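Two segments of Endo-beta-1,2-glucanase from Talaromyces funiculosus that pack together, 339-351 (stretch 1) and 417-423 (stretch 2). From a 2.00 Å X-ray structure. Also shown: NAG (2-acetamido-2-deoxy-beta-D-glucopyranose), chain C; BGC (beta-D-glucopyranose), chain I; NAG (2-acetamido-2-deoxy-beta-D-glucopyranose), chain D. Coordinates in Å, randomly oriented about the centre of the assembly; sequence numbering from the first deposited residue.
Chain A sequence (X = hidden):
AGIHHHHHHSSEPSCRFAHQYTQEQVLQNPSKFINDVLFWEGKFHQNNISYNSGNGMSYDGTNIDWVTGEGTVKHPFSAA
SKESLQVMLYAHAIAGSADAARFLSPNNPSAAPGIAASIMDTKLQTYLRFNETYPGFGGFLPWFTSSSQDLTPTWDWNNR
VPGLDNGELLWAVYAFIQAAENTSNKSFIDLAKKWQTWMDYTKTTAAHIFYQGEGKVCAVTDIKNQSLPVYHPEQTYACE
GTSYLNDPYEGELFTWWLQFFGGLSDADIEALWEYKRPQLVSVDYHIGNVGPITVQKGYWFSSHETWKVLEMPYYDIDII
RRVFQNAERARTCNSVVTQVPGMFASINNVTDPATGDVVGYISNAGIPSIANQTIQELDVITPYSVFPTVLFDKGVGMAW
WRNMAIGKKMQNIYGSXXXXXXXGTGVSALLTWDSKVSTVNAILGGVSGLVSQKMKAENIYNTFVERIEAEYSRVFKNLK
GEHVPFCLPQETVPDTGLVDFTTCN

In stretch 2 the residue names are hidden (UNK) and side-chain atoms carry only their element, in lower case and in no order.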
# COMPACT_ATOMS: atom_id res chain seq x y z
N GLN A 339 21.12 -9.24 12.21
CA GLN A 339 20.64 -10.52 12.79
C GLN A 339 19.15 -10.43 13.16
O GLN A 339 18.76 -10.85 14.25
CB GLN A 339 21.48 -10.93 13.99
CG GLN A 339 22.92 -11.27 13.63
CD GLN A 339 23.68 -11.67 14.87
OE1 GLN A 339 24.17 -10.83 15.61
NE2 GLN A 339 23.76 -12.96 15.13
N VAL A 340 18.33 -9.95 12.22
CA VAL A 340 16.88 -9.81 12.39
C VAL A 340 16.19 -10.84 11.49
O VAL A 340 16.49 -10.93 10.30
CB VAL A 340 16.41 -8.38 12.07
CG1 VAL A 340 14.92 -8.22 12.29
CG2 VAL A 340 17.18 -7.34 12.88
N PRO A 341 15.26 -11.66 12.03
CA PRO A 341 14.59 -12.70 11.25
C PRO A 341 13.39 -12.20 10.43
O PRO A 341 12.46 -12.95 10.14
CB PRO A 341 14.17 -13.68 12.35
CG PRO A 341 13.85 -12.80 13.52
CD PRO A 341 14.90 -11.71 13.45
N GLY A 342 13.44 -10.93 10.02
CA GLY A 342 12.42 -10.29 9.23
C GLY A 342 12.90 -8.93 8.77
O GLY A 342 14.09 -8.60 8.94
N MET A 343 11.98 -8.15 8.19
CA MET A 343 12.30 -6.79 7.80
C MET A 343 11.22 -5.84 8.36
O MET A 343 10.21 -6.29 8.90
CB MET A 343 12.43 -6.70 6.28
CG MET A 343 13.54 -7.56 5.74
SD MET A 343 13.83 -7.36 3.96
CE MET A 343 12.41 -8.21 3.27
N PHE A 344 11.46 -4.53 8.22
CA PHE A 344 10.77 -3.49 8.97
C PHE A 344 9.89 -2.60 8.07
O PHE A 344 10.29 -2.20 6.97
CB PHE A 344 11.80 -2.61 9.68
CG PHE A 344 12.55 -3.30 10.79
CD1 PHE A 344 11.90 -3.65 11.96
CD2 PHE A 344 13.90 -3.61 10.65
CE1 PHE A 344 12.59 -4.28 12.99
CE2 PHE A 344 14.58 -4.24 11.68
CZ PHE A 344 13.93 -4.57 12.85
N ALA A 345 8.71 -2.27 8.59
CA ALA A 345 7.80 -1.31 8.00
C ALA A 345 6.84 -0.79 9.08
O ALA A 345 6.61 -1.47 10.09
CB ALA A 345 7.05 -1.94 6.85
N SER A 346 6.32 0.42 8.88
CA SER A 346 5.29 0.98 9.74
C SER A 346 4.19 -0.08 9.94
O SER A 346 3.70 -0.69 8.97
CB SER A 346 4.72 2.26 9.17
OG SER A 346 5.75 3.18 8.85
N ILE A 347 3.80 -0.29 11.20
CA ILE A 347 2.99 -1.46 11.56
C ILE A 347 2.36 -1.27 12.95
O ILE A 347 2.90 -0.54 13.80
CB ILE A 347 3.87 -2.74 11.51
CG1 ILE A 347 3.04 -4.02 11.50
CG2 ILE A 347 4.89 -2.76 12.65
CD1 ILE A 347 2.27 -4.23 10.22
N ASN A 348 1.23 -1.94 13.18
CA ASN A 348 0.63 -2.06 14.50
C ASN A 348 1.56 -2.87 15.41
O ASN A 348 2.20 -3.84 14.98
CB ASN A 348 -0.77 -2.68 14.45
CG ASN A 348 -1.80 -1.67 13.99
OD1 ASN A 348 -2.23 -0.82 14.76
ND2 ASN A 348 -2.16 -1.74 12.72
N ASN A 349 1.59 -2.45 16.67
CA ASN A 349 2.34 -3.08 17.74
C ASN A 349 1.59 -4.33 18.19
O ASN A 349 0.47 -4.61 17.73
CB ASN A 349 2.52 -2.10 18.90
CG ASN A 349 3.76 -2.33 19.74
OD1 ASN A 349 4.43 -3.36 19.61
ND2 ASN A 349 4.06 -1.37 20.60
N VAL A 350 2.22 -5.07 19.11
CA VAL A 350 1.68 -6.32 19.65
C VAL A 350 0.35 -6.07 20.37
O VAL A 350 0.06 -4.97 20.85
CB VAL A 350 2.69 -7.01 20.58
CG1 VAL A 350 3.98 -7.34 19.87
CG2 VAL A 350 2.97 -6.19 21.84
N THR A 351 -0.44 -7.15 20.44
CA THR A 351 -1.62 -7.24 21.25
C THR A 351 -1.20 -7.55 22.70
O THR A 351 -0.32 -8.37 22.94
CB THR A 351 -2.54 -8.36 20.74
OG1 THR A 351 -2.94 -8.02 19.41
CG2 THR A 351 -3.76 -8.57 21.61
N UNK A 417 -0.49 -12.95 9.75
CA UNK A 417 -0.77 -12.10 10.89
C UNK A 417 -0.01 -10.77 10.74
O UNK A 417 1.06 -10.74 10.09
c UNK A 417 -0.82 -12.12 13.44
c UNK A 417 -0.42 -12.85 12.18
o UNK A 417 -1.06 -14.13 12.16
N UNK A 418 -0.53 -9.71 11.36
CA UNK A 418 -0.04 -8.32 11.23
C UNK A 418 1.49 -8.24 11.45
O UNK A 418 2.23 -7.74 10.59
c UNK A 418 -0.79 -7.41 12.20
o UNK A 418 -1.64 -5.38 10.43
o UNK A 418 -0.58 -3.76 11.47
c UNK A 418 -0.26 -5.98 12.27
c UNK A 418 -0.88 -4.97 11.32
N UNK A 419 1.95 -8.70 12.61
CA UNK A 419 3.34 -8.49 13.02
C UNK A 419 3.70 -9.36 14.22
O UNK A 419 2.82 -9.83 14.92
c UNK A 419 3.59 -7.03 13.34
o UNK A 419 2.97 -6.68 14.56
N UNK A 420 5.01 -9.55 14.41
CA UNK A 420 5.60 -10.22 15.56
C UNK A 420 6.80 -9.41 16.06
O UNK A 420 7.53 -8.80 15.27
c UNK A 420 6.05 -11.65 15.21
c UNK A 420 7.07 -11.72 14.09
o UNK A 420 6.60 -12.25 16.38
N UNK A 421 7.02 -9.43 17.37
CA UNK A 421 8.29 -9.01 17.91
C UNK A 421 9.39 -9.89 17.30
O UNK A 421 9.19 -11.11 17.10
n UNK A 421 9.01 -7.92 22.07
c UNK A 421 7.51 -8.01 20.14
c UNK A 421 8.29 -9.12 19.44
n UNK A 421 10.88 -6.77 22.72
n UNK A 421 9.01 -5.61 22.12
c UNK A 421 9.63 -6.77 22.31
c UNK A 421 7.62 -8.07 21.65
N UNK A 422 10.55 -9.30 17.00
CA UNK A 422 11.64 -10.08 16.44
C UNK A 422 12.17 -11.09 17.47
O UNK A 422 12.76 -12.09 17.09
c UNK A 422 13.46 -8.29 16.86
n UNK A 422 16.61 -7.91 17.93
c UNK A 422 12.75 -9.19 15.86
c UNK A 422 14.48 -7.44 16.14
n UNK A 422 15.11 -6.45 16.99
n UNK A 422 16.62 -5.69 18.52
c UNK A 422 16.12 -6.69 17.81
N UNK A 423 11.93 -10.85 18.77
CA UNK A 423 12.37 -11.78 19.83
C UNK A 423 11.28 -12.83 20.11
O UNK A 423 11.46 -13.71 20.97
o UNK A 423 10.46 -10.63 21.56
c UNK A 423 11.64 -10.35 21.86
o UNK A 423 11.94 -9.55 22.75
c UNK A 423 12.78 -11.03 21.10
C1 NAG C . 5.19 -1.41 21.48
C2 NAG C . 5.41 -0.01 22.05
C3 NAG C . 6.66 -0.03 22.90
C4 NAG C . 6.51 -1.03 24.03
C5 NAG C . 6.10 -2.39 23.48
C6 NAG C . 5.71 -3.32 24.63
C7 NAG C . 4.49 1.64 20.49
C8 NAG C . 4.85 2.69 19.47
N2 NAG C . 5.52 0.97 20.99
O3 NAG C . 6.90 1.27 23.43
O4 NAG C . 7.79 -1.15 24.67
O5 NAG C . 4.99 -2.30 22.58
O6 NAG C . 5.45 -4.61 24.08
O7 NAG C . 3.34 1.43 20.82
C2 BGC I . -3.72 3.65 12.24
C3 BGC I . -4.09 2.18 12.56
C4 BGC I . -4.12 1.31 11.29
C5 BGC I . -2.85 1.55 10.45
C6 BGC I . -2.84 0.77 9.14
C1 BGC I . -2.48 3.71 11.37
O1 BGC I . -2.10 5.04 11.01
O2 BGC I . -3.44 4.31 13.46
O3 BGC I . -5.36 2.11 13.22
O4 BGC I . -4.25 -0.09 11.61
O5 BGC I . -2.71 2.95 10.18
O6 BGC I . -3.89 1.25 8.30
C1 NAG D . 7.66 -0.93 26.09
C2 NAG D . 8.88 -1.48 26.82
C3 NAG D . 8.82 -1.18 28.33
C4 NAG D . 8.40 0.26 28.62
C5 NAG D . 7.12 0.56 27.83
C6 NAG D . 6.49 1.91 28.12
C7 NAG D . 9.59 -3.62 25.83
C8 NAG D . 9.33 -5.10 25.86
N2 NAG D . 8.86 -2.92 26.68
O3 NAG D . 10.09 -1.42 28.94
O4 NAG D . 8.24 0.38 30.05
O5 NAG D . 7.45 0.44 26.43
O6 NAG D . 7.20 2.94 27.42
O7 NAG D . 10.41 -3.12 25.07
O HOH W 1 16.47 -10.04 16.09
O HOH W 2 6.32 -5.03 21.19

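Position 417 has three side-chain atoms, a carbon bearing one oxygen and one carbon. This beta-branched hydroxyl pattern is threonine. Thr417 touches nothing on stretch 1; its hydroxyl is hydrogen-bonded elsewhere in the structure.

Position 418 carries three carbons in a row, the third holding two oxygens, and its CA-to-CB bond points toward stretch 1. One oxygen lies beside the backbone N and the ND2 of Asn348. Five atoms ending in a carboxylate make this glutamate. A single oxygen of Glu418, OE2, accepts from Asn348 N at 3.1 Å and from Asn348 ND2 at 2.9 Å, so the acid answers two donors of one residue, while OE1 is satisfied elsewhere. Such a chain is long enough to reach the strand and, having only acceptors when ionized, suits two N-H groups.

At position 419 there is one carbon and then one oxygen; the oxygen lies by Asn348 O and the carbon by Ile347 CG1. This is serine. Ser419 OG donates to Asn348 O at 3.0 Å, and Ser419 CB packs 3.6 Å from Ile347 CG1. The small side chain thus combines a polar link to the backbone with a close apolar contact.

Position 420 again shows a carbon bearing one oxygen and one carbon, but its CA-to-CB bond points away from stretch 1. It is threonine, and Thr420 OG1 donates to the backbone O of position 421 at 2.9 Å, providing a local partner for a buried hydroxyl.

Position 421 extends through three carbons and a nitrogen to a carbon with two more nitrogens, a guanidinium, and a chain carbon lies by Val350 CG1. It is arginine. Its aliphatic part meets stretch 1, with Arg421 CG 3.6 Å from Val350 CG1. Water 2 joins Arg421 NH1 (2.9 Å) to Asn349 OD1 (3.0 Å), and C8 of the chain D NAG lies over one guanidinium face.

Position 422 has the same atoms in an extended chain, with a carbon by Val340 CG1 and the edge of the Phe344 ring. It is also arginine. Arg422 CD lies 4.0 Å from Val340 CG1, while water 1 links Arg422 NH1 (2.8 Å) to Gln339 O (3.0 Å). A long apolar shaft with a charged end suits this exposed site.

Position 423 has two carbons, the second carrying two oxygens, and touches nothing on stretch 1; its CA-to-CB bond points away from stretch 1. It is aspartate. Asp423 forms a salt bridge through OD2 with Arg421 NH2 at 3.0 Å, helping to hold that guanidinium.

The contact therefore has a polar centre at Asn348, bound by Glu418 and Ser419, and apolar packing through Ile347, Val350 and the arginine shafts. Asn348 ND2 also donates to BGC O4 at 2.9 Å, placing this centre beside the bound glucose.

Stretch 2 (417-423) TESTRRD
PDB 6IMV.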